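PDB 2W8D: processed glycerol phosphate lipoteichoic acid synthase 2 from Bacillus subtilis, which belongs to the lipoteichoic acid synthase family, its C-terminal domain carrying the sulfatase-like fold of the alkaline phosphatase clan around a magnesium ion. Local coordinates for residues 50-55 against 210-215; 105-110 against 394-399; 128-133 against 192-197. One frame throughout, in Å; residues are numbered along the deposited sequence.

Contact 1: 50-55 against 210-215; sequences KIDGKE and DFPAGD
A beta hairpin with a two-residue type I' turn (Ile51 to Lys54) packs Ile51 against Phe211 and Pro212, with Lys54 beside the Phe211 ring, in the irregular loop that leads from strand 189-194 to helix 219-244. It is a worked example of a tight hairpin that satisfies its own backbone and offers side chains to a neighbour. Ile51 N reaches Lys54 O at 2.9 Å, and Lys54 N returns to Ile51 O at 2.8 Å. Asp52 and Gly53, both with positive phi, form the corner.

Ile51 meets the loop at its CB and through both branches. Its CB lies 4.0 Å from Phe211 CE2, approaching the ring obliquely. Its CG2, anti to the backbone N while CG1 stands beside that N (chi1 -64°), sits 4.0 Å from Pro212 CG, the two side chains passing in opposite directions. On the other branch, CD1 comes near the CA of Gly214. Asp52 slides past the same proline, its OD2 beside CG and CB. The Phe211 ring carries Pro212 CD over one face, near the rim, and its CE1 is 3.9 Å from Lys54 CB. Lys54 O stands at the ring edge, 3.6 Å from CZ, and Glu55 O comes obliquely to 3.1 Å from CE1. The ring also stacks on His229 of helix 219-244, which ties the loop back to that helix.

No hydrogen bond spans the two segments, and the carboxylate of Glu55 turns instead to Asn61. What joins these two segments is therefore mainly apolar packing, probably helped by the weakly positive rim of Phe211 where it meets Lys54 O.

Contact 2: 105-110 against 394-399; sequences VNKAQN and KIINGD
Asn110, closing a type I turn that starts at Lys107, brings its CA to 5.6 Å from the CA of Asp399, just beyond the end of helix 380-397. The central bond runs from side chain to backbone: Asn110 ND2 donates to Ile396 O at 3.0 Å, almost straight (168°). The donor lies in the carbonyl plane, on a lone pair of the oxygen, and the oxygen lies in the amide plane. A second ND2 bond, 2.8 Å long, goes to water 3.

The principle at work is that a helix end has carbonyls to spare. Here the helix stops in a Schellman motif, with Asp399 as its positive-phi C-prime residue and Leu400 N bonded to Ile395 O. Ile396 O, reached only weakly by Asp399 N, also accepts the asparagine amide. The carboxylate of Asp399 stacks on the amide of Asn110, planes 17° apart, with OD1 3.4 Å from Asn110 CG. OD1 also accepts from the N of Thr111, and OD2 forms a salt bridge with Arg402.

Lys107, its CD swung round by the bend at chi2 (-58°), passes CE by Ile396 O and donates from NZ to water 1 at 3.0 Å. That water also reaches Asn110 OD1 and Ile396 O, though with more acceptors near than protons not both need be bonded. Water 2 donates to Gln109 O at 2.9 Å and Asp399 OD2 at 2.7 Å.

Contact 3: 128-133 against 192-197; sequences TFHGNT and KFITLS
Phe129 is bonded to strand 192-194 through both of its backbone polar groups: its N donates to Lys192 O at 2.6 Å, and its O accepts from Ile194 N at 3.1 Å, each donor lying nearly along the C=O axis. The strands run parallel, neighbours in the mixed central sheet of this alkaline-phosphatase-like fold. On one face, Phe129 and Phe193 form an offset stack, centroids 4.4 Å apart and planes at 4°, continued by Phe152 on Phe129.

Ile194 O, where the strand ends, has two donors. His130, its CG anti to the backbone N (chi1 -175°), supplies ND1 at 2.9 Å, the oxygen in the ring plane but the donor tilted 35° from the carbonyl plane; water 4 donates the second bond, at 2.7 Å, and itself accepts from Gly131 N. Leu196 CD2 packs obliquely on the same imidazole near CE1.

Lys192 folds its chain past Thr128, CE passing 3.2 Å from OG1, to place NZ in salt bridges with Glu88 and Glu92. That threonine hydroxyl, buried here, has no hydrogen-bond partner in the model. Thr195 OG1 bonds with Ser38 O and with the backbone N of Glu40, a residue of the magnesium site.

Followed from the N terminus, the chain makes the hairpin 50-55 first, then the turn 105-110; strand residues 128-130 then meet their partner at 192-197, so contact 3 closes the shortest loop. It lies nested inside both larger ones. Contact 1 closes at 210-215 and contact 2 only at 394-399; since 105-110 falls between the segments of contact 1, these two cross. Their centres lie 44 Å apart, on opposite sides of the chain's centre. Contact 3 joins neighbouring strands of the central sheet, contact 1 fixes a hairpin to the loop entering helix 219-244, and contact 2 ties the turn after helix 103-106 to the end of helix 380-397.

Contact 1: 50-55 against 210-215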
ATOM      1  N   LYS A  50     -16.922   2.413  15.797  1.00 16.99           N
ATOM      2  CA  LYS A  50     -18.256   3.008  15.727  1.00 18.44           C
ATOM      3  C   LYS A  50     -18.297   4.319  16.484  1.00 18.68           C
ATOM      4  O   LYS A  50     -17.579   4.499  17.462  1.00 18.91           O
ATOM      5  CB  LYS A  50     -19.339   2.085  16.307  1.00 18.20           C
ATOM      6  CG  LYS A  50     -19.343   0.695  15.776  1.00 17.85           C
ATOM      7  CD  LYS A  50     -20.544  -0.073  16.279  1.00 20.27           C
ATOM      8  CE  LYS A  50     -20.433  -1.520  15.819  1.00 22.34           C
ATOM      9  NZ  LYS A  50     -21.588  -2.398  16.191  1.00 20.47           N
ATOM     10  N   ILE A  51     -19.149   5.210  15.985  1.00 18.97           N
ATOM     11  CA  ILE A  51     -19.483   6.502  16.571  1.00 19.37           C
ATOM     12  C   ILE A  51     -21.010   6.463  16.744  1.00 20.01           C
ATOM     13  O   ILE A  51     -21.721   6.224  15.759  1.00 19.17           O
ATOM     14  CB  ILE A  51     -19.112   7.668  15.584  1.00 19.23           C
ATOM     15  CG1 ILE A  51     -17.592   7.739  15.334  1.00 19.55           C
ATOM     16  CG2 ILE A  51     -19.581   9.012  16.129  1.00 18.39           C
ATOM     17  CD1 ILE A  51     -16.793   8.071  16.624  1.00 16.96           C
ATOM     18  N   ASP A  52     -21.499   6.689  17.971  1.00 20.46           N
ATOM     19  CA  ASP A  52     -22.943   6.637  18.316  1.00 21.88           C
ATOM     20  C   ASP A  52     -23.659   5.356  17.843  1.00 21.66           C
ATOM     21  O   ASP A  52     -24.825   5.397  17.389  1.00 21.51           O
ATOM     22  CB  ASP A  52     -23.715   7.875  17.777  1.00 23.03           C
ATOM     23  CG  ASP A  52     -23.025   9.209  18.102  1.00 25.80           C
ATOM     24  OD1 ASP A  52     -22.322   9.277  19.149  1.00 28.89           O
ATOM     25  OD2 ASP A  52     -23.203  10.185  17.312  1.00 24.99           O
ATOM     26  N   GLY A  53     -22.956   4.229  17.927  1.00 21.24           N
ATOM     27  CA  GLY A  53     -23.486   2.969  17.422  1.00 20.95           C
ATOM     28  C   GLY A  53     -23.505   2.801  15.905  1.00 20.52           C
ATOM     29  O   GLY A  53     -23.901   1.748  15.427  1.00 20.49           O
ATOM     30  N   LYS A  54     -23.077   3.824  15.155  1.00 20.12           N
ATOM     31  CA  LYS A  54     -22.981   3.775  13.692  1.00 19.41           C
ATOM     32  C   LYS A  54     -21.553   3.465  13.254  1.00 18.93           C
ATOM     33  O   LYS A  54     -20.605   4.124  13.678  1.00 19.25           O
ATOM     34  CB  LYS A  54     -23.421   5.101  13.036  1.00 19.96           C
ATOM     35  CG  LYS A  54     -24.700   5.706  13.603  1.00 20.44           C
ATOM     36  CD  LYS A  54     -25.428   6.570  12.586  1.00 21.45           C
ATOM     37  CE  LYS A  54     -26.924   6.629  12.939  1.00 24.49           C
ATOM     38  NZ  LYS A  54     -27.776   6.540  11.700  1.00 25.65           N
ATOM     39  N   GLU A  55     -21.402   2.480  12.378  1.00 18.00           N
ATOM     40  CA  GLU A  55     -20.094   2.101  11.876  1.00 16.89           C
ATOM     41  C   GLU A  55     -19.530   3.179  10.972  1.00 16.42           C
ATOM     42  O   GLU A  55     -20.258   3.826  10.225  1.00 16.15           O
ATOM     43  CB  GLU A  55     -20.189   0.788  11.136  1.00 17.20           C
ATOM     44  CG  GLU A  55     -20.616  -0.383  12.014  1.00 19.30           C
ATOM     45  CD  GLU A  55     -21.004  -1.591  11.199  1.00 22.32           C
ATOM     46  OE1 GLU A  55     -20.188  -2.032  10.360  1.00 21.96           O
ATOM     47  OE2 GLU A  55     -22.137  -2.097  11.392  1.00 27.03           O
ATOM     48  N   ASP A 210     -23.366  12.061   5.390  1.00 33.53           N
ATOM     49  CA  ASP A 210     -24.325  12.334   6.472  1.00 33.26           C
ATOM     50  C   ASP A 210     -23.810  11.943   7.862  1.00 32.08           C
ATOM     51  O   ASP A 210     -24.518  12.089   8.869  1.00 32.49           O
ATOM     52  CB  ASP A 210     -25.658  11.629   6.198  1.00 33.83           C
ATOM     53  CG  ASP A 210     -25.489  10.142   5.890  1.00 35.75           C
ATOM     54  OD1 ASP A 210     -24.499   9.763   5.205  1.00 37.16           O
ATOM     55  OD2 ASP A 210     -26.363   9.358   6.326  1.00 38.55           O
ATOM     56  N   PHE A 211     -22.583  11.451   7.913  1.00 29.75           N
ATOM     57  CA  PHE A 211     -22.045  10.900   9.149  1.00 28.16           C
ATOM     58  C   PHE A 211     -21.791  11.961  10.220  1.00 27.45           C
ATOM     59  O   PHE A 211     -21.338  13.045   9.899  1.00 27.68           O
ATOM     60  CB  PHE A 211     -20.746  10.160   8.833  1.00 27.00           C
ATOM     61  CG  PHE A 211     -20.460   9.033   9.763  1.00 24.52           C
ATOM     62  CD1 PHE A 211     -21.177   7.846   9.671  1.00 20.72           C
ATOM     63  CD2 PHE A 211     -19.470   9.159  10.742  1.00 22.74           C
ATOM     64  CE1 PHE A 211     -20.919   6.800  10.541  1.00 21.08           C
ATOM     65  CE2 PHE A 211     -19.193   8.115  11.622  1.00 20.98           C
ATOM     66  CZ  PHE A 211     -19.925   6.939  11.535  1.00 20.87           C
ATOM     67  N   PRO A 212     -22.054  11.644  11.498  1.00 26.82           N
ATOM     68  CA  PRO A 212     -21.659  12.576  12.557  1.00 26.58           C
ATOM     69  C   PRO A 212     -20.133  12.708  12.709  1.00 26.85           C
ATOM     70  O   PRO A 212     -19.363  11.811  12.310  1.00 26.48           O
ATOM     71  CB  PRO A 212     -22.234  11.933  13.814  1.00 26.41           C
ATOM     72  CG  PRO A 212     -22.249  10.498  13.505  1.00 26.75           C
ATOM     73  CD  PRO A 212     -22.654  10.422  12.057  1.00 26.93           C
ATOM     74  N   ALA A 213     -19.690  13.828  13.268  1.00 26.69           N
ATOM     75  CA  ALA A 213     -18.271  13.973  13.580  1.00 26.03           C
ATOM     76  C   ALA A 213     -18.139  13.410  14.981  1.00 24.92           C
ATOM     77  O   ALA A 213     -19.088  13.473  15.748  1.00 24.38           O
ATOM     78  CB  ALA A 213     -17.841  15.436  13.517  1.00 26.27           C
ATOM     79  N   GLY A 214     -16.991  12.815  15.304  1.00 24.02           N
ATOM     80  CA  GLY A 214     -16.767  12.340  16.664  1.00 23.12           C
ATOM     81  C   GLY A 214     -16.679  13.541  17.591  1.00 22.68           C
ATOM     82  O   GLY A 214     -16.650  14.678  17.127  1.00 22.28           O
ATOM     83  N   ASP A 215     -16.624  13.295  18.894  1.00 22.82           N
ATOM     84  CA  ASP A 215     -16.549  14.368  19.872  1.00 23.31           C
ATOM     85  C   ASP A 215     -15.340  14.112  20.770  1.00 23.23           C
ATOM     86  O   ASP A 215     -15.501  13.643  21.908  1.00 23.81           O
ATOM     87  CB  ASP A 215     -17.860  14.411  20.679  1.00 23.75           C
ATOM     88  CG  ASP A 215     -18.134  15.780  21.335  1.00 25.99           C
ATOM     89  OD1 ASP A 215     -17.574  16.802  20.886  1.00 27.28           O
ATOM     90  OD2 ASP A 215     -18.944  15.835  22.305  1.00 28.31           O
TER

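Contact 2: 105-110 against 394-399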
ATOM      1  N   VAL A 105      10.532  11.670  -6.301  1.00 15.14           N
ATOM      2  CA  VAL A 105      11.118  12.906  -6.771  1.00 14.44           C
ATOM      3  C   VAL A 105      12.572  12.707  -7.172  1.00 15.53           C
ATOM      4  O   VAL A 105      13.020  13.292  -8.155  1.00 15.69           O
ATOM      5  CB  VAL A 105      11.029  14.019  -5.689  1.00 14.57           C
ATOM      6  CG1 VAL A 105      11.760  15.294  -6.139  1.00 10.97           C
ATOM      7  CG2 VAL A 105       9.584  14.306  -5.327  1.00 12.13           C
ATOM      8  N   ASN A 106      13.326  11.904  -6.421  1.00 15.91           N
ATOM      9  CA  ASN A 106      14.797  11.947  -6.583  1.00 16.66           C
ATOM     10  C   ASN A 106      15.415  10.773  -7.353  1.00 16.56           C
ATOM     11  O   ASN A 106      16.529  10.894  -7.847  1.00 16.81           O
ATOM     12  CB  ASN A 106      15.480  12.106  -5.221  1.00 17.23           C
ATOM     13  CG  ASN A 106      15.263  13.483  -4.631  1.00 18.91           C
ATOM     14  OD1 ASN A 106      15.472  14.483  -5.292  1.00 24.37           O
ATOM     15  ND2 ASN A 106      14.843  13.538  -3.389  1.00 22.77           N
ATOM     16  N   LYS A 107      14.688   9.661  -7.471  1.00 16.01           N
ATOM     17  CA  LYS A 107      15.247   8.444  -8.045  1.00 15.66           C
ATOM     18  C   LYS A 107      14.513   7.973  -9.269  1.00 15.60           C
ATOM     19  O   LYS A 107      14.597   6.780  -9.619  1.00 14.96           O
ATOM     20  CB  LYS A 107      15.226   7.326  -7.008  1.00 15.86           C
ATOM     21  CG  LYS A 107      16.108   7.545  -5.827  1.00 15.42           C
ATOM     22  CD  LYS A 107      17.565   7.730  -6.255  1.00 17.73           C
ATOM     23  CE  LYS A 107      18.451   7.878  -5.042  1.00 18.51           C
ATOM     24  NZ  LYS A 107      19.840   8.334  -5.434  1.00 18.99           N
ATOM     25  N   ALA A 108      13.806   8.894  -9.931  1.00 15.96           N
ATOM     26  CA  ALA A 108      12.978   8.540 -11.101  1.00 16.71           C
ATOM     27  C   ALA A 108      13.793   8.149 -12.345  1.00 16.53           C
ATOM     28  O   ALA A 108      13.231   7.590 -13.289  1.00 16.35           O
ATOM     29  CB  ALA A 108      11.911   9.614 -11.426  1.00 16.29           C
ATOM     30  N   GLN A 109      15.099   8.400 -12.308  1.00 15.70           N
ATOM     31  CA  GLN A 109      16.015   7.948 -13.354  1.00 16.92           C
ATOM     32  C   GLN A 109      16.711   6.628 -13.003  1.00 16.52           C
ATOM     33  O   GLN A 109      17.496   6.103 -13.815  1.00 15.71           O
ATOM     34  CB  GLN A 109      17.086   8.996 -13.664  1.00 16.71           C
ATOM     35  CG  GLN A 109      16.656  10.160 -14.523  1.00 21.16           C
ATOM     36  CD  GLN A 109      17.814  11.166 -14.654  1.00 29.79           C
ATOM     37  OE1 GLN A 109      18.170  11.821 -13.670  1.00 34.05           O
ATOM     38  NE2 GLN A 109      18.447  11.247 -15.846  1.00 28.33           N
ATOM     39  N   ASN A 110      16.443   6.080 -11.816  1.00 15.78           N
ATOM     40  CA  ASN A 110      16.942   4.726 -11.538  1.00 16.03           C
ATOM     41  C   ASN A 110      16.429   3.727 -12.605  1.00 15.93           C
ATOM     42  O   ASN A 110      15.373   3.963 -13.205  1.00 15.98           O
ATOM     43  CB  ASN A 110      16.594   4.269 -10.103  1.00 15.28           C
ATOM     44  CG  ASN A 110      17.696   4.615  -9.092  1.00 16.26           C
ATOM     45  OD1 ASN A 110      18.453   5.582  -9.272  1.00 16.61           O
ATOM     46  ND2 ASN A 110      17.802   3.819  -8.045  1.00 14.88           N
ATOM     47  N   LYS A 394      21.337  -0.376  -0.744  1.00 15.26           N
ATOM     48  CA  LYS A 394      22.406  -0.567  -1.747  1.00 15.68           C
ATOM     49  C   LYS A 394      21.859  -0.529  -3.164  1.00 15.10           C
ATOM     50  O   LYS A 394      22.477   0.055  -4.057  1.00 14.94           O
ATOM     51  CB  LYS A 394      23.185  -1.860  -1.516  1.00 15.19           C
ATOM     52  CG  LYS A 394      24.223  -1.712  -0.431  1.00 17.97           C
ATOM     53  CD  LYS A 394      24.710  -3.056   0.111  1.00 20.40           C
ATOM     54  CE  LYS A 394      25.991  -2.851   0.861  1.00 21.91           C
ATOM     55  NZ  LYS A 394      25.842  -3.320   2.259  1.00 23.54           N
ATOM     56  N   ILE A 395      20.691  -1.136  -3.355  1.00 14.90           N
ATOM     57  CA  ILE A 395      20.073  -1.181  -4.674  1.00 15.06           C
ATOM     58  C   ILE A 395      19.699   0.224  -5.154  1.00 15.40           C
ATOM     59  O   ILE A 395      20.033   0.618  -6.282  1.00 15.11           O
ATOM     60  CB  ILE A 395      18.862  -2.146  -4.708  1.00 14.94           C
ATOM     61  CG1 ILE A 395      19.357  -3.603  -4.751  1.00 14.75           C
ATOM     62  CG2 ILE A 395      17.962  -1.884  -5.918  1.00 13.21           C
ATOM     63  CD1 ILE A 395      18.234  -4.643  -4.353  1.00 13.95           C
ATOM     64  N   ILE A 396      19.065   0.986  -4.275  1.00 15.81           N
ATOM     65  CA  ILE A 396      18.540   2.275  -4.648  1.00 16.58           C
ATOM     66  C   ILE A 396      19.639   3.324  -4.781  1.00 17.10           C
ATOM     67  O   ILE A 396      19.674   4.063  -5.773  1.00 17.53           O
ATOM     68  CB  ILE A 396      17.388   2.676  -3.710  1.00 17.48           C
ATOM     69  CG1 ILE A 396      16.051   2.329  -4.390  1.00 19.27           C
ATOM     70  CG2 ILE A 396      17.396   4.122  -3.405  1.00 16.41           C
ATOM     71  CD1 ILE A 396      15.506   1.138  -3.918  1.00 21.76           C
ATOM     72  N   ASN A 397      20.563   3.344  -3.818  1.00 17.00           N
ATOM     73  CA  ASN A 397      21.650   4.308  -3.802  1.00 17.24           C
ATOM     74  C   ASN A 397      22.643   4.072  -4.928  1.00 17.37           C
ATOM     75  O   ASN A 397      23.222   5.022  -5.441  1.00 17.03           O
ATOM     76  CB  ASN A 397      22.424   4.272  -2.474  1.00 16.96           C
ATOM     77  CG  ASN A 397      21.555   4.604  -1.265  1.00 18.61           C
ATOM     78  OD1 ASN A 397      20.500   5.223  -1.386  1.00 21.11           O
ATOM     79  ND2 ASN A 397      22.004   4.179  -0.084  1.00 18.43           N
ATOM     80  N   GLY A 398      22.899   2.806  -5.257  1.00 17.45           N
ATOM     81  CA  GLY A 398      23.879   2.496  -6.297  1.00 16.60           C
ATOM     82  C   GLY A 398      23.214   2.187  -7.625  1.00 16.80           C
ATOM     83  O   GLY A 398      23.881   1.735  -8.538  1.00 16.12           O
ATOM     84  N   ASP A 399      21.881   2.384  -7.719  1.00 16.70           N
ATOM     85  CA  ASP A 399      21.144   2.111  -8.958  1.00 16.30           C
ATOM     86  C   ASP A 399      21.618   0.762  -9.568  1.00 16.12           C
ATOM     87  O   ASP A 399      22.070   0.687 -10.718  1.00 16.74           O
ATOM     88  CB  ASP A 399      21.280   3.299  -9.935  1.00 15.63           C
ATOM     89  CG  ASP A 399      20.382   3.169 -11.157  1.00 16.96           C
ATOM     90  OD1 ASP A 399      19.368   2.443 -11.074  1.00 20.02           O
ATOM     91  OD2 ASP A 399      20.683   3.781 -12.211  1.00 19.31           O
TER
HETATM   92  O   HOH W   1      20.659   6.165  -7.284  1.00 25.13           O
HETATM   93  O   HOH W   2      19.366   4.030 -14.543  1.00 16.52           O
HETATM   94  O   HOH W   3      17.024   1.086  -7.869  1.00 20.76           O

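Contact 3: 128-133 against 192-197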
ATOM      1  N   THR A 128      -2.505   3.984 -14.339  1.00 15.79           N
ATOM      2  CA  THR A 128      -2.865   4.590 -13.064  1.00 15.73           C
ATOM      3  C   THR A 128      -4.038   5.530 -13.262  1.00 15.80           C
ATOM      4  O   THR A 128      -4.110   6.193 -14.297  1.00 15.24           O
ATOM      5  CB  THR A 128      -1.692   5.389 -12.502  1.00 16.87           C
ATOM      6  OG1 THR A 128      -0.594   4.497 -12.271  1.00 18.27           O
ATOM      7  CG2 THR A 128      -2.089   6.108 -11.211  1.00 14.19           C
ATOM      8  N   PHE A 129      -4.945   5.588 -12.274  1.00 15.82           N
ATOM      9  CA  PHE A 129      -6.035   6.559 -12.257  1.00 15.91           C
ATOM     10  C   PHE A 129      -5.854   7.475 -11.073  1.00 16.15           C
ATOM     11  O   PHE A 129      -5.568   7.021  -9.973  1.00 17.72           O
ATOM     12  CB  PHE A 129      -7.381   5.850 -12.151  1.00 15.94           C
ATOM     13  CG  PHE A 129      -7.666   4.942 -13.306  1.00 16.52           C
ATOM     14  CD1 PHE A 129      -8.488   5.363 -14.353  1.00 15.05           C
ATOM     15  CD2 PHE A 129      -7.069   3.684 -13.383  1.00 16.17           C
ATOM     16  CE1 PHE A 129      -8.725   4.537 -15.430  1.00 15.57           C
ATOM     17  CE2 PHE A 129      -7.310   2.844 -14.473  1.00 15.23           C
ATOM     18  CZ  PHE A 129      -8.134   3.273 -15.494  1.00 15.24           C
ATOM     19  N   HIS A 130      -6.034   8.764 -11.263  1.00 16.30           N
ATOM     20  CA  HIS A 130      -5.863   9.697 -10.166  1.00 16.21           C
ATOM     21  C   HIS A 130      -6.437  11.038 -10.565  1.00 16.60           C
ATOM     22  O   HIS A 130      -6.222  11.508 -11.681  1.00 16.22           O
ATOM     23  CB  HIS A 130      -4.388   9.828  -9.864  1.00 17.19           C
ATOM     24  CG  HIS A 130      -4.082  10.678  -8.681  1.00 18.14           C
ATOM     25  ND1 HIS A 130      -4.574  10.406  -7.421  1.00 19.72           N
ATOM     26  CD2 HIS A 130      -3.327  11.790  -8.563  1.00 16.99           C
ATOM     27  CE1 HIS A 130      -4.136  11.322  -6.579  1.00 17.86           C
ATOM     28  NE2 HIS A 130      -3.373  12.167  -7.246  1.00 19.23           N
ATOM     29  N   GLY A 131      -7.194  11.646  -9.656  1.00 16.78           N
ATOM     30  CA  GLY A 131      -7.927  12.870  -9.971  1.00 16.85           C
ATOM     31  C   GLY A 131      -7.145  14.137  -9.702  1.00 17.23           C
ATOM     32  O   GLY A 131      -7.697  15.077  -9.160  1.00 18.20           O
ATOM     33  N   ASN A 132      -5.868  14.164 -10.070  1.00 16.95           N
ATOM     34  CA  ASN A 132      -5.009  15.326  -9.840  1.00 17.72           C
ATOM     35  C   ASN A 132      -3.966  15.354 -10.949  1.00 17.72           C
ATOM     36  O   ASN A 132      -3.814  14.367 -11.655  1.00 18.04           O
ATOM     37  CB  ASN A 132      -4.342  15.258  -8.452  1.00 18.12           C
ATOM     38  CG  ASN A 132      -3.622  16.582  -8.052  1.00 19.73           C
ATOM     39  OD1 ASN A 132      -3.755  17.604  -8.712  1.00 22.75           O
ATOM     40  ND2 ASN A 132      -2.867  16.541  -6.967  1.00 21.07           N
ATOM     41  N   THR A 133      -3.266  16.466 -11.123  1.00 17.28           N
ATOM     42  CA  THR A 133      -2.302  16.545 -12.198  1.00 18.35           C
ATOM     43  C   THR A 133      -1.196  15.483 -12.049  1.00 17.80           C
ATOM     44  O   THR A 133      -0.835  15.089 -10.946  1.00 18.34           O
ATOM     45  CB  THR A 133      -1.744  17.978 -12.406  1.00 18.60           C
ATOM     46  OG1 THR A 133      -0.800  17.957 -13.478  1.00 20.13           O
ATOM     47  CG2 THR A 133      -1.048  18.512 -11.150  1.00 19.43           C
ATOM     48  N   LYS A 192      -3.997   1.036 -11.007  1.00 13.84           N
ATOM     49  CA  LYS A 192      -3.867   1.667  -9.703  1.00 14.89           C
ATOM     50  C   LYS A 192      -4.843   2.812  -9.586  1.00 14.90           C
ATOM     51  O   LYS A 192      -4.824   3.722 -10.428  1.00 14.73           O
ATOM     52  CB  LYS A 192      -2.450   2.224  -9.483  1.00 14.75           C
ATOM     53  CG  LYS A 192      -1.326   1.182  -9.342  1.00 15.64           C
ATOM     54  CD  LYS A 192      -0.017   1.662 -10.055  1.00 17.34           C
ATOM     55  CE  LYS A 192       0.412   3.029  -9.581  1.00 15.89           C
ATOM     56  NZ  LYS A 192       0.538   3.036  -8.077  1.00 15.41           N
ATOM     57  N   PHE A 193      -5.674   2.776  -8.539  1.00 14.53           N
ATOM     58  CA  PHE A 193      -6.560   3.883  -8.222  1.00 15.15           C
ATOM     59  C   PHE A 193      -6.101   4.630  -6.968  1.00 15.84           C
ATOM     60  O   PHE A 193      -6.098   4.075  -5.854  1.00 16.22           O
ATOM     61  CB  PHE A 193      -7.985   3.360  -8.042  1.00 15.87           C
ATOM     62  CG  PHE A 193      -8.641   2.930  -9.331  1.00 14.05           C
ATOM     63  CD1 PHE A 193      -9.552   3.751  -9.957  1.00 14.75           C
ATOM     64  CD2 PHE A 193      -8.334   1.704  -9.913  1.00 12.11           C
ATOM     65  CE1 PHE A 193     -10.154   3.354 -11.158  1.00 13.77           C
ATOM     66  CE2 PHE A 193      -8.926   1.301 -11.069  1.00 13.83           C
ATOM     67  CZ  PHE A 193      -9.851   2.120 -11.713  1.00 12.27           C
ATOM     68  N   ILE A 194      -5.674   5.878  -7.141  1.00 16.41           N
ATOM     69  CA  ILE A 194      -5.167   6.650  -6.004  1.00 16.56           C
ATOM     70  C   ILE A 194      -6.236   7.635  -5.534  1.00 16.22           C
ATOM     71  O   ILE A 194      -6.499   8.640  -6.206  1.00 15.73           O
ATOM     72  CB  ILE A 194      -3.845   7.409  -6.330  1.00 17.41           C
ATOM     73  CG1 ILE A 194      -2.874   6.544  -7.166  1.00 17.76           C
ATOM     74  CG2 ILE A 194      -3.202   8.006  -4.995  1.00 17.41           C
ATOM     75  CD1 ILE A 194      -2.334   5.287  -6.478  1.00 18.27           C
ATOM     76  N   THR A 195      -6.866   7.325  -4.400  1.00 16.19           N
ATOM     77  CA  THR A 195      -7.938   8.157  -3.854  1.00 16.38           C
ATOM     78  C   THR A 195      -7.324   9.423  -3.282  1.00 16.98           C
ATOM     79  O   THR A 195      -6.142   9.444  -3.016  1.00 17.60           O
ATOM     80  CB  THR A 195      -8.791   7.410  -2.775  1.00 16.35           C
ATOM     81  OG1 THR A 195      -8.003   7.093  -1.595  1.00 15.96           O
ATOM     82  CG2 THR A 195      -9.375   6.144  -3.374  1.00 14.85           C
ATOM     83  N   LEU A 196      -8.153  10.440  -3.057  1.00 17.84           N
ATOM     84  CA  LEU A 196      -7.761  11.791  -2.639  1.00 17.64           C
ATOM     85  C   LEU A 196      -8.509  12.375  -1.443  1.00 18.06           C
ATOM     86  O   LEU A 196      -7.961  13.250  -0.748  1.00 18.65           O
ATOM     87  CB  LEU A 196      -8.040  12.765  -3.787  1.00 17.32           C
ATOM     88  CG  LEU A 196      -6.874  12.914  -4.751  1.00 19.45           C
ATOM     89  CD1 LEU A 196      -7.224  13.823  -5.905  1.00 18.01           C
ATOM     90  CD2 LEU A 196      -5.597  13.366  -3.993  1.00 18.98           C
ATOM     91  N   SER A 197      -9.769  11.969  -1.262  1.00 17.64           N
ATOM     92  CA  SER A 197     -10.712  12.664  -0.409  1.00 17.81           C
ATOM     93  C   SER A 197     -10.366  12.596   1.087  1.00 18.66           C
ATOM     94  O   SER A 197     -10.611  13.553   1.795  1.00 18.48           O
ATOM     95  CB  SER A 197     -12.138  12.127  -0.629  1.00 18.34           C
ATOM     96  OG  SER A 197     -12.769  12.687  -1.790  1.00 19.79           O
TER
HETATM   97  O   HOH W   4      -8.224  10.379  -7.253  1.00 19.26           O